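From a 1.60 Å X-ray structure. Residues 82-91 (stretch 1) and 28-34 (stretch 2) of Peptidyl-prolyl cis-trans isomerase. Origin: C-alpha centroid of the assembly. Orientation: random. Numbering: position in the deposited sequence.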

ATOM      1  N   SER A  82      -6.023   4.291  -4.143  1.00 15.29           N
ATOM      2  CA  SER A  82      -5.235   4.979  -5.152  1.00 14.58           C
ATOM      3  C   SER A  82      -3.738   4.721  -5.001  1.00 13.98           C
ATOM      4  O   SER A  82      -3.014   4.779  -5.986  1.00 15.30           O
ATOM      5  CB  SER A  82      -5.545   6.485  -5.137  1.00 20.83           C
ATOM      6  OG  SER A  82      -5.393   7.035  -3.851  1.00 27.79           O
ATOM      7  N   GLY A  83      -3.277   4.399  -3.795  1.00 12.82           N
ATOM      8  CA  GLY A  83      -1.878   4.073  -3.592  1.00 12.88           C
ATOM      9  C   GLY A  83      -1.461   2.822  -4.355  1.00 14.68           C
ATOM     10  O   GLY A  83      -0.335   2.724  -4.830  1.00 14.60           O
ATOM     11  N   TRP A  84      -2.367   1.849  -4.468  1.00 12.75           N
ATOM     12  CA  TRP A  84      -2.078   0.680  -5.313  1.00 12.63           C
ATOM     13  C   TRP A  84      -2.066   1.070  -6.792  1.00 13.61           C
ATOM     14  O   TRP A  84      -1.203   0.640  -7.560  1.00 13.51           O
ATOM     15  CB  TRP A  84      -3.111  -0.433  -5.100  1.00 12.17           C
ATOM     16  CG  TRP A  84      -2.868  -1.341  -3.923  1.00 13.14           C
ATOM     17  CD1 TRP A  84      -2.330  -1.004  -2.716  1.00 15.17           C
ATOM     18  CD2 TRP A  84      -3.167  -2.737  -3.857  1.00 15.19           C
ATOM     19  NE1 TRP A  84      -2.275  -2.110  -1.897  1.00 15.39           N
ATOM     20  CE2 TRP A  84      -2.788  -3.185  -2.576  1.00 16.08           C
ATOM     21  CE3 TRP A  84      -3.725  -3.652  -4.760  1.00 20.10           C
ATOM     22  CZ2 TRP A  84      -2.940  -4.512  -2.175  1.00 19.14           C
ATOM     23  CZ3 TRP A  84      -3.876  -4.979  -4.360  1.00 21.47           C
ATOM     24  CH2 TRP A  84      -3.489  -5.390  -3.077  1.00 17.73           C
ATOM     25  N   THR A  85      -3.052   1.868  -7.192  1.00 12.79           N
ATOM     26  CA  THR A  85      -3.163   2.279  -8.585  1.00 13.91           C
ATOM     27  C   THR A  85      -1.866   2.871  -9.121  1.00 13.83           C
ATOM     28  O   THR A  85      -1.397   2.509 -10.192  1.00 14.91           O
ATOM     29  CB  THR A  85      -4.279   3.306  -8.765  1.00 14.28           C
ATOM     30  OG1 THR A  85      -5.503   2.766  -8.252  1.00 17.21           O
ATOM     31  CG2 THR A  85      -4.453   3.632 -10.247  1.00 15.95           C
ATOM     32  N   SER A  86      -1.292   3.805  -8.376  1.00 14.98           N
ATOM     33  CA  SER A  86      -0.080   4.451  -8.837  1.00 16.51           C
ATOM     34  C   SER A  86       1.139   3.566  -8.627  1.00 14.50           C
ATOM     35  O   SER A  86       1.963   3.431  -9.519  1.00 16.36           O
ATOM     36  CB  SER A  86       0.121   5.794  -8.134  1.00 18.76           C
ATOM     37  OG  SER A  86       0.107   5.634  -6.732  1.00 18.39           O
ATOM     38  N   ALA A  87       1.270   2.981  -7.443  1.00 14.68           N
ATOM     39  CA  ALA A  87       2.513   2.289  -7.131  1.00 13.26           C
ATOM     40  C   ALA A  87       2.698   1.053  -8.004  1.00 14.39           C
ATOM     41  O   ALA A  87       3.799   0.786  -8.490  1.00 13.11           O
ATOM     42  CB  ALA A  87       2.556   1.904  -5.657  1.00 13.80           C
ATOM     43  N   LEU A  88       1.620   0.304  -8.221  1.00 14.88           N
ATOM     44  CA  LEU A  88       1.785  -0.996  -8.869  1.00 15.08           C
ATOM     45  C   LEU A  88       2.094  -0.873 -10.367  1.00 14.15           C
ATOM     46  O   LEU A  88       2.588  -1.820 -10.986  1.00 13.62           O
ATOM     47  CB  LEU A  88       0.554  -1.865  -8.632  1.00 14.56           C
ATOM     48  CG  LEU A  88       0.348  -2.282  -7.173  1.00 13.74           C
ATOM     49  CD1 LEU A  88      -0.810  -3.280  -7.032  1.00 15.65           C
ATOM     50  CD2 LEU A  88       1.636  -2.862  -6.584  1.00 18.88           C
ATOM     51  N   GLN A  89       1.853   0.298 -10.954  1.00 13.10           N
ATOM     52  CA  GLN A  89       2.261   0.506 -12.351  1.00 12.43           C
ATOM     53  C   GLN A  89       3.776   0.424 -12.532  1.00 13.66           C
ATOM     54  O   GLN A  89       4.264   0.263 -13.654  1.00 17.04           O
ATOM     55  CB  GLN A  89       1.760   1.859 -12.851  1.00 14.32           C
ATOM     56  CG  GLN A  89       0.266   1.876 -13.071  1.00 16.22           C
ATOM     57  CD  GLN A  89      -0.222   3.241 -13.499  1.00 19.14           C
ATOM     58  OE1 GLN A  89       0.089   3.714 -14.600  1.00 21.18           O
ATOM     59  NE2 GLN A  89      -0.967   3.898 -12.618  1.00 18.32           N
ATOM     60  N   ASN A  90       4.507   0.523 -11.426  1.00 13.05           N
ATOM     61  CA  ASN A  90       5.960   0.427 -11.435  1.00 14.23           C
ATOM     62  C   ASN A  90       6.474  -0.991 -11.266  1.00 14.30           C
ATOM     63  O   ASN A  90       7.674  -1.250 -11.421  1.00 15.74           O
ATOM     64  CB  ASN A  90       6.536   1.281 -10.312  1.00 14.58           C
ATOM     65  CG  ASN A  90       6.219   2.738 -10.481  1.00 17.15           C
ATOM     66  OD1 ASN A  90       6.788   3.396 -11.345  1.00 19.48           O
ATOM     67  ND2 ASN A  90       5.305   3.252  -9.664  1.00 15.83           N
ATOM     68  N   MET A  91       5.569  -1.904 -10.934  1.00 13.38           N
ATOM     69  CA  MET A  91       5.971  -3.204 -10.416  1.00 12.18           C
ATOM     70  C   MET A  91       5.993  -4.289 -11.487  1.00 13.05           C
ATOM     71  O   MET A  91       4.979  -4.553 -12.118  1.00 13.46           O
ATOM     72  CB  MET A  91       5.025  -3.615  -9.291  1.00 13.03           C
ATOM     73  CG  MET A  91       5.517  -4.818  -8.521  1.00 13.44           C
ATOM     74  SD  MET A  91       4.431  -5.194  -7.135  1.00 13.43           S
ATOM     75  CE  MET A  91       5.357  -6.511  -6.340  1.00 13.19           C
TER
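Stretch 2 (28-34) ELADGIL

A turn packed on a helix illustrates how a non-regular segment can follow a regular one without a direct hydrogen bond. In this isomerase, residues 82-87 are helical, and helical phi/psi values continue through Asn 90. Between Leu 29 and Ile 33, stretch 2 forms no regular helix or strand. Its chain bends back on itself, with Leu 29 N donating to Ile 33 O at 2.8 Å and Ile 33 N making a weak bond to Ala 30 O at 3.4 Å; Asp 31 and Gly 32, both with positive phi, carry the chain around the bend. The register runs antiparallel: CA of Gly 83 lies 6.6 Å from CA of Ile 33, CA of Ser 86 6.7 Å from CA of Ala 30, and CA of Ala 87 6.5 Å from CA of Leu 29.

Where the backbones come this close, the helix presents small residues. At Gly 83 the absence of a side chain leaves CA to meet Ile 33 CD1 at 3.9 Å; an ideal CB there would come within 3.6 Å of Ile 33 CG1. One turn on, the methyl of Ala 87 touches two side chains, its CB standing 3.7 Å from Leu 29 CD1 and 3.8 Å from Ile 33 CG2. Asn 90 extends the contact, with ND2 at 4.2 Å from Leu 29 CD1, while the same ND2 donates to Ala 87 O at 3.1 Å.

The polar link is indirect. Ser 86 points toward the turn, yet its OG remains 4.4 Å from Ala 30 O, and water 1, set off the line between them, bridges the two, donating to Ala 30 O at 2.9 Å and hydrogen-bonding to Ser 86 OG, also at 2.9 Å. Apolar packing and one bridging water thus join the two stretches, burying 257 Å² in total.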

ATOM      1  N   GLU A  28      10.833   6.486  -2.934  1.00 15.97           N
ATOM      2  CA  GLU A  28       9.592   7.236  -2.850  1.00 15.28           C
ATOM      3  C   GLU A  28       8.954   7.322  -4.223  1.00 17.05           C
ATOM      4  O   GLU A  28       9.455   8.029  -5.107  1.00 18.01           O
ATOM      5  CB  GLU A  28       9.817   8.640  -2.286  1.00 17.75           C
ATOM      6  CG  GLU A  28       8.510   9.413  -2.130  1.00 19.99           C
ATOM      7  CD  GLU A  28       8.704  10.840  -1.628  1.00 27.00           C
ATOM      8  OE1 GLU A  28       7.692  11.566  -1.525  1.00 27.95           O
ATOM      9  OE2 GLU A  28       9.860  11.234  -1.358  1.00 30.30           O
ATOM     10  N   LEU A  29       7.859   6.578  -4.396  1.00 15.74           N
ATOM     11  CA  LEU A  29       7.097   6.597  -5.636  1.00 13.68           C
ATOM     12  C   LEU A  29       6.180   7.816  -5.662  1.00 15.45           C
ATOM     13  O   LEU A  29       6.272   8.698  -4.796  1.00 17.32           O
ATOM     14  CB  LEU A  29       6.296   5.300  -5.777  1.00 16.25           C
ATOM     15  CG  LEU A  29       7.068   3.989  -5.537  1.00 15.02           C
ATOM     16  CD1 LEU A  29       6.118   2.805  -5.615  1.00 16.04           C
ATOM     17  CD2 LEU A  29       8.192   3.828  -6.568  1.00 15.83           C
ATOM     18  N   ALA A  30       5.317   7.897  -6.671  1.00 17.95           N
ATOM     19  CA  ALA A  30       4.380   9.013  -6.755  1.00 18.21           C
ATOM     20  C   ALA A  30       3.497   9.092  -5.519  1.00 17.95           C
ATOM     21  O   ALA A  30       3.206   8.072  -4.882  1.00 15.89           O
ATOM     22  CB  ALA A  30       3.521   8.889  -8.002  1.00 18.45           C
ATOM     23  N   ASP A  31       3.099  10.317  -5.173  1.00 18.93           N
ATOM     24  CA  ASP A  31       2.081  10.553  -4.146  1.00 16.93           C
ATOM     25  C   ASP A  31       2.467  10.014  -2.765  1.00 18.75           C
ATOM     26  O   ASP A  31       1.601   9.660  -1.970  1.00 17.96           O
ATOM     27  CB  ASP A  31       0.744   9.953  -4.591  1.00 14.85           C
ATOM     28  CG  ASP A  31       0.211  10.607  -5.857  1.00 21.24           C
ATOM     29  OD1 ASP A  31       0.393  11.839  -6.013  1.00 22.41           O
ATOM     30  OD2 ASP A  31      -0.383   9.901  -6.700  1.00 19.88           O
ATOM     31  N   GLY A  32       3.764   9.966  -2.490  1.00 15.47           N
ATOM     32  CA  GLY A  32       4.236   9.647  -1.152  1.00 16.27           C
ATOM     33  C   GLY A  32       4.280   8.171  -0.776  1.00 14.65           C
ATOM     34  O   GLY A  32       4.610   7.845   0.363  1.00 16.48           O
ATOM     35  N   ILE A  33       3.960   7.281  -1.707  1.00 14.83           N
ATOM     36  CA  ILE A  33       4.056   5.847  -1.437  1.00 14.16           C
ATOM     37  C   ILE A  33       5.526   5.454  -1.342  1.00 14.05           C
ATOM     38  O   ILE A  33       6.344   5.871  -2.172  1.00 17.23           O
ATOM     39  CB  ILE A  33       3.341   4.991  -2.522  1.00 14.19           C
ATOM     40  CG1 ILE A  33       1.822   5.059  -2.357  1.00 19.10           C
ATOM     41  CG2 ILE A  33       3.737   3.516  -2.396  1.00 15.33           C
ATOM     42  CD1 ILE A  33       1.187   6.351  -2.773  1.00 18.63           C
ATOM     43  N   LEU A  34       5.863   4.661  -0.325  1.00 13.60           N
ATOM     44  CA  LEU A  34       7.240   4.240  -0.088  1.00 12.15           C
ATOM     45  C   LEU A  34       7.410   2.760  -0.373  1.00 16.96           C
ATOM     46  O   LEU A  34       6.696   1.934   0.185  1.00 19.43           O
ATOM     47  CB  LEU A  34       7.648   4.527   1.353  1.00 12.76           C
ATOM     48  CG  LEU A  34       7.374   5.946   1.845  1.00 13.26           C
ATOM     49  CD1 LEU A  34       7.576   6.051   3.360  1.00 17.17           C
ATOM     50  CD2 LEU A  34       8.271   6.946   1.123  1.00 14.20           C
TER
HETATM   51  O   HOH W   1       2.890   5.482  -6.122  1.00 18.49           O